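Local coordinates for putative Glycerophosphoryl diester phosphodiesterase (Silicibacter pomeroyi, PDB 3L12), which is a putative glycerophosphoryl diester phosphodiesterase, a TIM-barrel family protein that carries a magnesium ion in this structure, at residues Glu32-Phe40 / Ile124-Leu135; Val46-Val54 / Asp141-Lys151. All coordinates share one frame; numbering follows the deposited sequence. Where two conformers were deposited one is given.

Contact 1 (Glu32-Phe40 / Ile124-Leu135); sequences ENTLEGFAF and IHVPRLGELLDL
L35 meets L132 where two outer helices of a TIM barrel lie side by side, segments 35-40 and 129-135 running nearly parallel, at 24°, with axes 10.7 Å apart at closest approach. The leucine side chains bridge the gap between the helices. L35 slides past P127 in the opposite direction, its CG 3.8 Å from P127 CB, while its CD2 methyl presses on the neighbouring helix backbone at L132 CA, 3.7 Å away. L135 CD2 closes this apolar patch further along. Deeper in, L132 and F38 cross at about a right angle: chi1 of 173° sends the leucine branch away from its own backbone N, setting L132 CD1 3.4 Å from F38 CD2 and its other methyl over one face of the ring. Both residues also reach F51 of strand 48-55, joining the helices to the barrel wall. At the outer end the chemistry turns polar. A bend at chi2 (74°) brings the E36 carboxylate against I124 from the opposite direction, E36 OE1 meeting I124 CG2 and E36 OE2 meeting I124 CD1, each at 3.5 Å. Two waters join this carboxylate to the backbone of H125; one of them accepts from L35 N at 2.9 Å and donates to both E36 OE1 and H125 O.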
loop_
_atom_site.group_PDB
_atom_site.type_symbol
_atom_site.label_atom_id
_atom_site.label_comp_id
_atom_site.label_asym_id
_atom_site.label_seq_id
_atom_site.Cartn_x
_atom_site.Cartn_y
_atom_site.Cartn_z
ATOM N N GLU A 32 -6.965 -8.642 1.932
ATOM C CA GLU A 32 -8.057 -8.135 2.733
ATOM C C GLU A 32 -8.147 -8.763 4.105
ATOM O O GLU A 32 -7.773 -9.894 4.309
ATOM C CB GLU A 32 -9.354 -8.395 1.995
ATOM C CG GLU A 32 -9.753 -9.907 1.905
ATOM C CD GLU A 32 -10.917 -10.121 0.997
ATOM O OE1 GLU A 32 -10.695 -10.016 -0.243
ATOM O OE2 GLU A 32 -12.014 -10.375 1.501
ATOM N N ASN A 33 -8.702 -8.021 5.054
ATOM C CA ASN A 33 -8.944 -8.541 6.393
ATOM C C ASN A 33 -7.710 -9.198 7.058
ATOM O O ASN A 33 -7.809 -10.210 7.831
ATOM C CB ASN A 33 -10.181 -9.438 6.375
ATOM C CG ASN A 33 -11.464 -8.661 6.347
ATOM O OD1 ASN A 33 -11.552 -7.583 6.947
ATOM N ND2 ASN A 33 -12.515 -9.233 5.723
ATOM N N THR A 34 -6.532 -8.621 6.780
ATOM C CA THR A 34 -5.305 -9.084 7.389
ATOM C C THR A 34 -4.712 -8.006 8.289
ATOM O O THR A 34 -4.851 -6.805 8.051
ATOM C CB THR A 34 -4.233 -9.493 6.370
ATOM O OG1 THR A 34 -3.868 -8.363 5.568
ATOM C CG2 THR A 34 -4.828 -10.645 5.443
ATOM N N LEU A 35 -4.089 -8.420 9.365
ATOM C CA LEU A 35 -3.382 -7.466 10.276
ATOM C C LEU A 35 -2.387 -6.639 9.465
ATOM O O LEU A 35 -2.245 -5.448 9.659
ATOM C CB LEU A 35 -2.708 -8.186 11.391
ATOM C CG LEU A 35 -3.549 -9.031 12.382
ATOM C CD1 LEU A 35 -2.587 -9.656 13.523
ATOM C CD2 LEU A 35 -4.662 -8.190 12.986
ATOM N N GLU A 36 -1.720 -7.281 8.505
ATOM C CA GLU A 36 -0.781 -6.567 7.636
ATOM C C GLU A 36 -1.453 -5.450 6.836
ATOM O O GLU A 36 -0.926 -4.315 6.738
ATOM C CB GLU A 36 -0.030 -7.578 6.734
ATOM C CG GLU A 36 0.794 -8.663 7.506
ATOM C CD GLU A 36 0.006 -9.790 8.195
ATOM O OE1 GLU A 36 -1.233 -9.850 8.157
ATOM O OE2 GLU A 36 0.628 -10.659 8.827
ATOM N N GLY A 37 -2.616 -5.731 6.288
ATOM C CA GLY A 37 -3.356 -4.773 5.507
ATOM C C GLY A 37 -3.937 -3.669 6.372
ATOM O O GLY A 37 -4.018 -2.508 5.951
ATOM N N PHE A 38 -4.315 -4.018 7.625
ATOM C CA PHE A 38 -4.834 -2.979 8.520
ATOM C C PHE A 38 -3.749 -2.007 8.926
ATOM O O PHE A 38 -3.982 -0.811 8.939
ATOM C CB PHE A 38 -5.574 -3.563 9.742
ATOM C CG PHE A 38 -6.836 -4.301 9.408
ATOM C CD1 PHE A 38 -7.889 -3.656 8.764
ATOM C CD2 PHE A 38 -6.985 -5.663 9.689
ATOM C CE1 PHE A 38 -9.071 -4.338 8.459
ATOM C CE2 PHE A 38 -8.148 -6.338 9.353
ATOM C CZ PHE A 38 -9.199 -5.670 8.760
ATOM N N ALA A 39 -2.553 -2.515 9.195
ATOM C CA ALA A 39 -1.451 -1.645 9.543
ATOM C C ALA A 39 -1.079 -0.749 8.395
ATOM O O ALA A 39 -0.767 0.435 8.593
ATOM C CB ALA A 39 -0.241 -2.460 9.971
ATOM N N PHE A 40 -1.067 -1.296 7.175
ATOM C CA PHE A 40 -0.796 -0.480 6.011
ATOM C C PHE A 40 -1.844 0.680 5.919
ATOM O O PHE A 40 -1.496 1.861 5.710
ATOM C CB PHE A 40 -0.895 -1.277 4.700
ATOM C CG PHE A 40 -1.164 -0.366 3.511
ATOM C CD1 PHE A 40 -0.155 0.499 3.100
ATOM C CD2 PHE A 40 -2.430 -0.271 2.905
ATOM C CE1 PHE A 40 -0.361 1.405 2.062
ATOM C CE2 PHE A 40 -2.624 0.641 1.889
ATOM C CZ PHE A 40 -1.586 1.472 1.473
ATOM N N ILE A 124 0.253 -15.769 5.777
ATOM C CA ILE A 124 -0.696 -14.888 6.442
ATOM C C ILE A 124 -1.943 -15.643 6.808
ATOM O O ILE A 124 -2.603 -16.237 5.976
ATOM C CB ILE A 124 -1.070 -13.672 5.537
ATOM C CG1 ILE A 124 0.177 -12.979 4.910
ATOM C CG2 ILE A 124 -2.039 -12.684 6.292
ATOM C CD1 ILE A 124 1.230 -12.545 5.931
ATOM N N HIS A 125 -2.324 -15.612 8.075
ATOM C CA HIS A 125 -3.528 -16.348 8.471
ATOM C C HIS A 125 -4.611 -15.393 8.889
ATOM O O HIS A 125 -4.376 -14.224 9.122
ATOM C CB HIS A 125 -3.268 -17.383 9.580
ATOM C CG HIS A 125 -2.489 -16.858 10.738
ATOM N ND1 HIS A 125 -3.084 -16.414 11.907
ATOM C CD2 HIS A 125 -1.153 -16.762 10.932
ATOM C CE1 HIS A 125 -2.136 -16.056 12.763
ATOM N NE2 HIS A 125 -0.960 -16.257 12.193
ATOM N N VAL A 126 -5.827 -15.916 8.861
ATOM C CA VAL A 126 -7.022 -15.214 9.280
ATOM C C VAL A 126 -6.855 -14.831 10.755
ATOM O O VAL A 126 -6.604 -15.681 11.616
ATOM C CB VAL A 126 -8.266 -16.125 9.123
ATOM C CG1 VAL A 126 -9.523 -15.477 9.792
ATOM C CG2 VAL A 126 -8.552 -16.450 7.679
ATOM N N PRO A 127 -6.982 -13.529 11.033
ATOM C CA PRO A 127 -6.751 -13.154 12.424
ATOM C C PRO A 127 -8.014 -13.236 13.278
ATOM O O PRO A 127 -9.138 -13.166 12.770
ATOM C CB PRO A 127 -6.316 -11.684 12.305
ATOM C CG PRO A 127 -6.965 -11.186 11.046
ATOM C CD PRO A 127 -7.058 -12.369 10.115
ATOM N N ARG A 128 -7.809 -13.432 14.574
ATOM C CA ARG A 128 -8.883 -13.337 15.547
ATOM C C ARG A 128 -9.326 -11.880 15.649
ATOM O O ARG A 128 -8.521 -10.968 15.478
ATOM C CB ARG A 128 -8.379 -13.774 16.925
ATOM C CG ARG A 128 -8.019 -15.237 17.060
ATOM C CD ARG A 128 -7.751 -15.628 18.520
ATOM N NE ARG A 128 -6.448 -15.160 19.015
ATOM C CZ ARG A 128 -6.227 -14.109 19.818
ATOM N NH1 ARG A 128 -7.206 -13.329 20.301
ATOM N NH2 ARG A 128 -4.967 -13.838 20.152
ATOM N N LEU A 129 -10.591 -11.645 15.960
ATOM C CA LEU A 129 -11.058 -10.267 16.205
ATOM C C LEU A 129 -10.224 -9.616 17.301
ATOM O O LEU A 129 -9.833 -8.460 17.171
ATOM C CB LEU A 129 -12.523 -10.272 16.607
ATOM C CG LEU A 129 -13.023 -8.925 17.085
ATOM C CD1 LEU A 129 -12.880 -7.858 16.005
ATOM C CD2 LEU A 129 -14.428 -9.105 17.547
ATOM N N GLY A 130 -9.919 -10.392 18.342
ATOM C CA GLY A 130 -9.108 -9.908 19.470
ATOM C C GLY A 130 -7.760 -9.375 19.037
ATOM O O GLY A 130 -7.280 -8.372 19.561
ATOM N N GLU A 131 -7.156 -10.047 18.059
ATOM C CA GLU A 131 -5.867 -9.625 17.525
ATOM C C GLU A 131 -5.960 -8.312 16.808
ATOM O O GLU A 131 -5.071 -7.489 16.912
ATOM C CB GLU A 131 -5.281 -10.691 16.590
ATOM C CG GLU A 131 -4.878 -11.922 17.349
ATOM C CD GLU A 131 -4.540 -13.123 16.503
ATOM O OE1 GLU A 131 -5.043 -13.290 15.374
ATOM O OE2 GLU A 131 -3.760 -13.976 17.023
ATOM N N LEU A 132 -7.006 -8.130 16.023
ATOM C CA LEU A 132 -7.204 -6.868 15.363
ATOM C C LEU A 132 -7.456 -5.770 16.392
ATOM O O LEU A 132 -6.935 -4.661 16.272
ATOM C CB LEU A 132 -8.339 -6.972 14.354
ATOM C CG LEU A 132 -8.717 -5.633 13.743
ATOM C CD1 LEU A 132 -7.521 -4.956 12.956
ATOM C CD2 LEU A 132 -9.909 -5.830 12.864
ATOM N N LEU A 133 -8.248 -6.054 17.423
ATOM C CA LEU A 133 -8.539 -5.000 18.394
ATOM C C LEU A 133 -7.294 -4.638 19.199
ATOM O O LEU A 133 -7.114 -3.472 19.518
ATOM C CB LEU A 133 -9.699 -5.385 19.297
ATOM C CG LEU A 133 -11.029 -5.590 18.559
ATOM C CD1 LEU A 133 -12.069 -6.061 19.572
ATOM C CD2 LEU A 133 -11.604 -4.362 17.723
ATOM N N ASP A 134 -6.451 -5.615 19.519
ATOM C CA ASP A 134 -5.167 -5.368 20.191
ATOM C C ASP A 134 -4.270 -4.428 19.337
ATOM O O ASP A 134 -3.686 -3.412 19.832
ATOM C CB ASP A 134 -4.469 -6.703 20.443
ATOM C CG ASP A 134 -3.320 -6.614 21.442
ATOM O OD1 ASP A 134 -3.234 -5.660 22.241
ATOM O OD2 ASP A 134 -2.531 -7.558 21.475
ATOM N N LEU A 135 -4.176 -4.746 18.055
ATOM C CA LEU A 135 -3.438 -3.920 17.121
ATOM C C LEU A 135 -3.983 -2.488 17.118
ATOM O O LEU A 135 -3.218 -1.532 17.249
ATOM C CB LEU A 135 -3.525 -4.498 15.709
ATOM C CG LEU A 135 -2.935 -3.686 14.551
ATOM C CD1 LEU A 135 -1.429 -3.616 14.733
ATOM C CD2 LEU A 135 -3.260 -4.294 13.194
HETATM O O HOH W 1 -3.339 -11.243 9.463
HETATM O O HOH W 2 -0.559 -13.321 9.647
#

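Contact 2 (Val46-Val54 / Asp141-Lys151); sequences VRALEFDVV and DQAPYLLLELK. With MG (magnesium ion), chain C.
E50 and D52 converge with E149 on one magnesium ion, brought together by neighbouring parallel strands of the TIM barrel, 48-55 and 145-150. Seven backbone bonds fix the register, L147 N to L49 O (2.9 Å) among them, pairing D52 with E149 on the same face of the sheet as E50. The D52 and E149 side chains lie alongside each other and point the same way, yet their carboxylates are turned 74° apart, and each gives one oxygen to the metal: D52 OD1 at 2.1 Å and E149 OE1 at 2.0 Å. E50 swings in obliquely, its carboxylate 51° from that of E149, and binds the ion through OE2. Two waters and one atom from outside the segments complete six ligands, and one of these waters also donates to E50 OE1 and to D52 OD2, which accepts from N33 ND2 as well. On the other face, F51 packs beneath helices 35-43 and 129-137. Its chi1 of 57° leans the ring over the adjacent strand, with L146 CB at the ring's edge and F51 CE2 3.7 Å from L148 CG. Where the strands begin, the bent R47 chain turns the edge of its guanidinium to two carbonyls, NH1 to Q142 O and NH2 to A143 O (3.0 Å), each met from above the carbonyl plane; R182 also donates to A143 O. At the metal, D52 OD1 and E149 OE1 stand only 2.8 Å apart without a hydrogen bond between them, an approach consistent with the shared magnesium holding the two carboxylates together and probably offsetting their mutual repulsion.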
loop_
_atom_site.group_PDB
_atom_site.type_symbol
_atom_site.label_atom_id
_atom_site.label_comp_id
_atom_site.label_asym_id
_atom_site.label_seq_id
_atom_site.Cartn_x
_atom_site.Cartn_y
_atom_site.Cartn_z
ATOM N N VAL A 46 -5.469 6.609 6.969
ATOM C CA VAL A 46 -6.846 6.309 7.044
ATOM C C VAL A 46 -7.183 6.218 8.535
ATOM O O VAL A 46 -6.489 5.575 9.294
ATOM C CB VAL A 46 -7.147 5.020 6.273
ATOM C CG1 VAL A 46 -8.568 4.532 6.513
ATOM C CG2 VAL A 46 -6.875 5.219 4.746
ATOM N N ARG A 47 -8.295 6.845 8.915
ATOM C CA ARG A 47 -8.704 6.944 10.304
ATOM C C ARG A 47 -9.918 6.069 10.682
ATOM O O ARG A 47 -10.393 6.111 11.829
ATOM C CB ARG A 47 -9.037 8.392 10.606
ATOM C CG ARG A 47 -7.901 9.381 10.364
ATOM C CD ARG A 47 -6.809 9.239 11.385
ATOM N NE ARG A 47 -7.393 9.147 12.743
ATOM C CZ ARG A 47 -7.270 8.120 13.614
ATOM N NH1 ARG A 47 -6.466 7.080 13.394
ATOM N NH2 ARG A 47 -7.935 8.171 14.775
ATOM N N ALA A 48 -10.431 5.315 9.747
ATOM C CA ALA A 48 -11.563 4.439 9.968
ATOM C C ALA A 48 -11.443 3.197 9.109
ATOM O O ALA A 48 -11.011 3.261 7.962
ATOM C CB ALA A 48 -12.816 5.160 9.644
ATOM N N LEU A 49 -11.810 2.061 9.685
ATOM C CA LEU A 49 -11.677 0.781 9.052
ATOM C C LEU A 49 -12.983 0.059 9.074
ATOM O O LEU A 49 -13.699 0.117 10.070
ATOM C CB LEU A 49 -10.701 -0.109 9.855
ATOM C CG LEU A 49 -9.268 0.365 10.107
ATOM C CD1 LEU A 49 -8.513 -0.606 10.963
ATOM C CD2 LEU A 49 -8.550 0.582 8.746
ATOM N N GLU A 50 -13.275 -0.665 8.008
ATOM C CA GLU A 50 -14.358 -1.596 8.001
ATOM C C GLU A 50 -13.785 -3.007 7.880
ATOM O O GLU A 50 -12.799 -3.240 7.156
ATOM C CB GLU A 50 -15.284 -1.315 6.867
ATOM C CG GLU A 50 -16.560 -2.155 6.804
ATOM C CD GLU A 50 -16.463 -3.501 6.095
ATOM O OE1 GLU A 50 -15.418 -3.841 5.541
ATOM O OE2 GLU A 50 -17.491 -4.258 6.048
ATOM N N PHE A 51 -14.390 -3.946 8.573
ATOM C CA PHE A 51 -13.964 -5.315 8.504
ATOM C C PHE A 51 -15.140 -6.204 8.942
ATOM O O PHE A 51 -16.129 -5.695 9.465
ATOM C CB PHE A 51 -12.744 -5.520 9.378
ATOM C CG PHE A 51 -12.978 -5.142 10.803
ATOM C CD1 PHE A 51 -12.783 -3.852 11.220
ATOM C CD2 PHE A 51 -13.421 -6.093 11.743
ATOM C CE1 PHE A 51 -12.982 -3.492 12.559
ATOM C CE2 PHE A 51 -13.634 -5.736 13.080
ATOM C CZ PHE A 51 -13.390 -4.418 13.472
ATOM N N ASP A 52 -14.974 -7.510 8.767
ATOM C CA ASP A 52 -16.081 -8.457 8.933
ATOM C C ASP A 52 -15.729 -9.448 9.999
ATOM O O ASP A 52 -14.527 -9.842 10.090
ATOM C CB ASP A 52 -16.337 -9.178 7.631
ATOM C CG ASP A 52 -16.394 -8.220 6.458
ATOM O OD1 ASP A 52 -17.458 -7.528 6.312
ATOM O OD2 ASP A 52 -15.385 -8.167 5.698
ATOM N N VAL A 53 -16.742 -9.888 10.748
ATOM C CA VAL A 53 -16.522 -10.871 11.793
ATOM C C VAL A 53 -17.510 -12.018 11.638
ATOM O O VAL A 53 -18.687 -11.801 11.417
ATOM C CB VAL A 53 -16.629 -10.255 13.193
ATOM C CG1 VAL A 53 -16.428 -11.315 14.324
ATOM C CG2 VAL A 53 -15.614 -9.093 13.329
ATOM N N VAL A 54 -16.959 -13.231 11.708
ATOM C CA VAL A 54 -17.688 -14.485 11.582
ATOM C C VAL A 54 -17.247 -15.428 12.729
ATOM O O VAL A 54 -16.082 -15.372 13.203
ATOM C CB VAL A 54 -17.342 -15.079 10.167
ATOM C CG1 VAL A 54 -17.889 -16.462 10.018
ATOM C CG2 VAL A 54 -17.788 -14.107 9.020
ATOM N N ASP A 141 -4.527 7.253 21.126
ATOM C CA ASP A 141 -5.408 8.300 20.657
ATOM C C ASP A 141 -5.538 8.271 19.145
ATOM O O ASP A 141 -6.490 8.809 18.627
ATOM C CB ASP A 141 -4.927 9.676 21.084
ATOM C CG ASP A 141 -5.177 9.951 22.554
ATOM O OD1 ASP A 141 -5.928 9.188 23.215
ATOM O OD2 ASP A 141 -4.638 10.960 23.035
ATOM N N GLN A 142 -4.594 7.637 18.452
ATOM C CA GLN A 142 -4.686 7.504 16.997
ATOM C C GLN A 142 -5.400 6.196 16.582
ATOM O O GLN A 142 -5.341 5.818 15.392
ATOM C CB GLN A 142 -3.285 7.586 16.373
ATOM C CG GLN A 142 -2.491 8.823 16.865
ATOM C CD GLN A 142 -3.281 10.106 16.696
ATOM O OE1 GLN A 142 -3.861 10.340 15.621
ATOM N NE2 GLN A 142 -3.299 10.965 17.748
ATOM N N ALA A 143 -6.032 5.491 17.530
ATOM C CA ALA A 143 -6.801 4.273 17.166
ATOM C C ALA A 143 -7.897 4.656 16.187
ATOM O O ALA A 143 -8.521 5.688 16.329
ATOM C CB ALA A 143 -7.413 3.592 18.380
ATOM N N PRO A 144 -8.127 3.833 15.163
ATOM C CA PRO A 144 -9.174 4.162 14.209
ATOM C C PRO A 144 -10.588 3.915 14.696
ATOM O O PRO A 144 -10.810 3.169 15.671
ATOM C CB PRO A 144 -8.911 3.191 13.070
ATOM C CG PRO A 144 -8.229 2.071 13.706
ATOM C CD PRO A 144 -7.421 2.578 14.833
ATOM N N TYR A 145 -11.537 4.513 13.997
ATOM C CA TYR A 145 -12.936 4.224 14.198
ATOM C C TYR A 145 -13.138 2.884 13.494
ATOM O O TYR A 145 -12.519 2.616 12.443
ATOM C CB TYR A 145 -13.805 5.356 13.614
ATOM C CG TYR A 145 -13.642 6.569 14.464
ATOM C CD1 TYR A 145 -12.579 7.446 14.293
ATOM C CD2 TYR A 145 -14.500 6.786 15.509
ATOM C CE1 TYR A 145 -12.401 8.524 15.177
ATOM C CE2 TYR A 145 -14.340 7.869 16.345
ATOM C CZ TYR A 145 -13.294 8.722 16.169
ATOM O OH TYR A 145 -13.183 9.774 17.053
ATOM N N LEU A 146 -14.013 2.052 14.045
ATOM C CA LEU A 146 -14.250 0.710 13.520
ATOM C C LEU A 146 -15.714 0.487 13.129
ATOM O O LEU A 146 -16.633 0.650 13.941
ATOM C CB LEU A 146 -13.884 -0.306 14.602
ATOM C CG LEU A 146 -12.502 -0.216 15.254
ATOM C CD1 LEU A 146 -12.399 -1.296 16.326
ATOM C CD2 LEU A 146 -11.383 -0.372 14.287
ATOM N N LEU A 147 -15.923 0.113 11.882
ATOM C CA LEU A 147 -17.212 -0.260 11.359
ATOM C C LEU A 147 -17.116 -1.795 11.316
ATOM O O LEU A 147 -16.572 -2.392 10.388
ATOM C CB LEU A 147 -17.353 0.378 9.986
ATOM C CG LEU A 147 -18.688 0.546 9.362
ATOM C CD1 LEU A 147 -19.691 1.362 10.290
ATOM C CD2 LEU A 147 -18.524 1.227 8.020
ATOM N N LEU A 148 -17.615 -2.416 12.382
ATOM C CA LEU A 148 -17.485 -3.854 12.609
ATOM C C LEU A 148 -18.706 -4.551 12.040
ATOM O O LEU A 148 -19.829 -4.487 12.577
ATOM C CB LEU A 148 -17.289 -4.082 14.104
ATOM C CG LEU A 148 -16.956 -5.473 14.587
ATOM C CD1 LEU A 148 -16.465 -5.347 16.021
ATOM C CD2 LEU A 148 -18.119 -6.493 14.446
ATOM N N GLU A 149 -18.494 -5.189 10.894
ATOM C CA GLU A 149 -19.604 -5.860 10.184
ATOM C C GLU A 149 -19.797 -7.260 10.784
ATOM O O GLU A 149 -18.941 -8.148 10.609
ATOM C CB GLU A 149 -19.398 -5.946 8.675
ATOM C CG GLU A 149 -20.685 -6.395 7.991
ATOM C CD GLU A 149 -20.628 -6.628 6.499
ATOM O OE1 GLU A 149 -19.772 -6.078 5.805
ATOM O OE2 GLU A 149 -21.558 -7.361 6.008
ATOM N N LEU A 150 -20.916 -7.458 11.469
ATOM C CA LEU A 150 -21.285 -8.785 11.941
ATOM C C LEU A 150 -21.899 -9.545 10.762
ATOM O O LEU A 150 -22.910 -9.087 10.215
ATOM C CB LEU A 150 -22.287 -8.684 13.065
ATOM C CG LEU A 150 -21.733 -8.135 14.400
ATOM C CD1 LEU A 150 -21.943 -6.645 14.415
ATOM C CD2 LEU A 150 -22.380 -8.774 15.607
ATOM N N LYS A 151 -21.267 -10.661 10.382
ATOM C CA LYS A 151 -21.658 -11.506 9.223
ATOM C C LYS A 151 -22.215 -12.787 9.812
ATOM O O LYS A 151 -21.490 -13.687 10.270
ATOM C CB LYS A 151 -20.473 -11.757 8.277
ATOM C CG LYS A 151 -20.813 -12.450 6.943
ATOM C CD LYS A 151 -21.501 -11.434 6.028
ATOM C CE LYS A 151 -21.491 -11.806 4.551
ATOM N NZ LYS A 151 -22.718 -12.587 4.234
HETATM MG MG MG C . -17.985 -6.018 4.997
HETATM O O HOH W 3 -16.037 -6.074 4.275
HETATM O O HOH W 4 -18.531 -7.481 3.543
#

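The two contacts are successive layers of one barrel and use the same two chain regions: helix 35-43 precedes strand 48-55, and helix 129-137 precedes strand 145-150. Contact 2 is the buried layer, knit mainly by main-chain bonds and with a metal site on one face; contact 1 lies further out, partly buried, and relies on aliphatic and ring packing with water bridges at its outer edge. Their centres are about 11 Å apart, and they touch directly. F38 CZ packs 3.6 Å from F51 CB, and L133 CD2 meets L146 CD1. N33 also appears to donate from ND2 to D52 OD2, 3.1 Å away, linking the turn before the helix to a magnesium ligand as a second-shell partner.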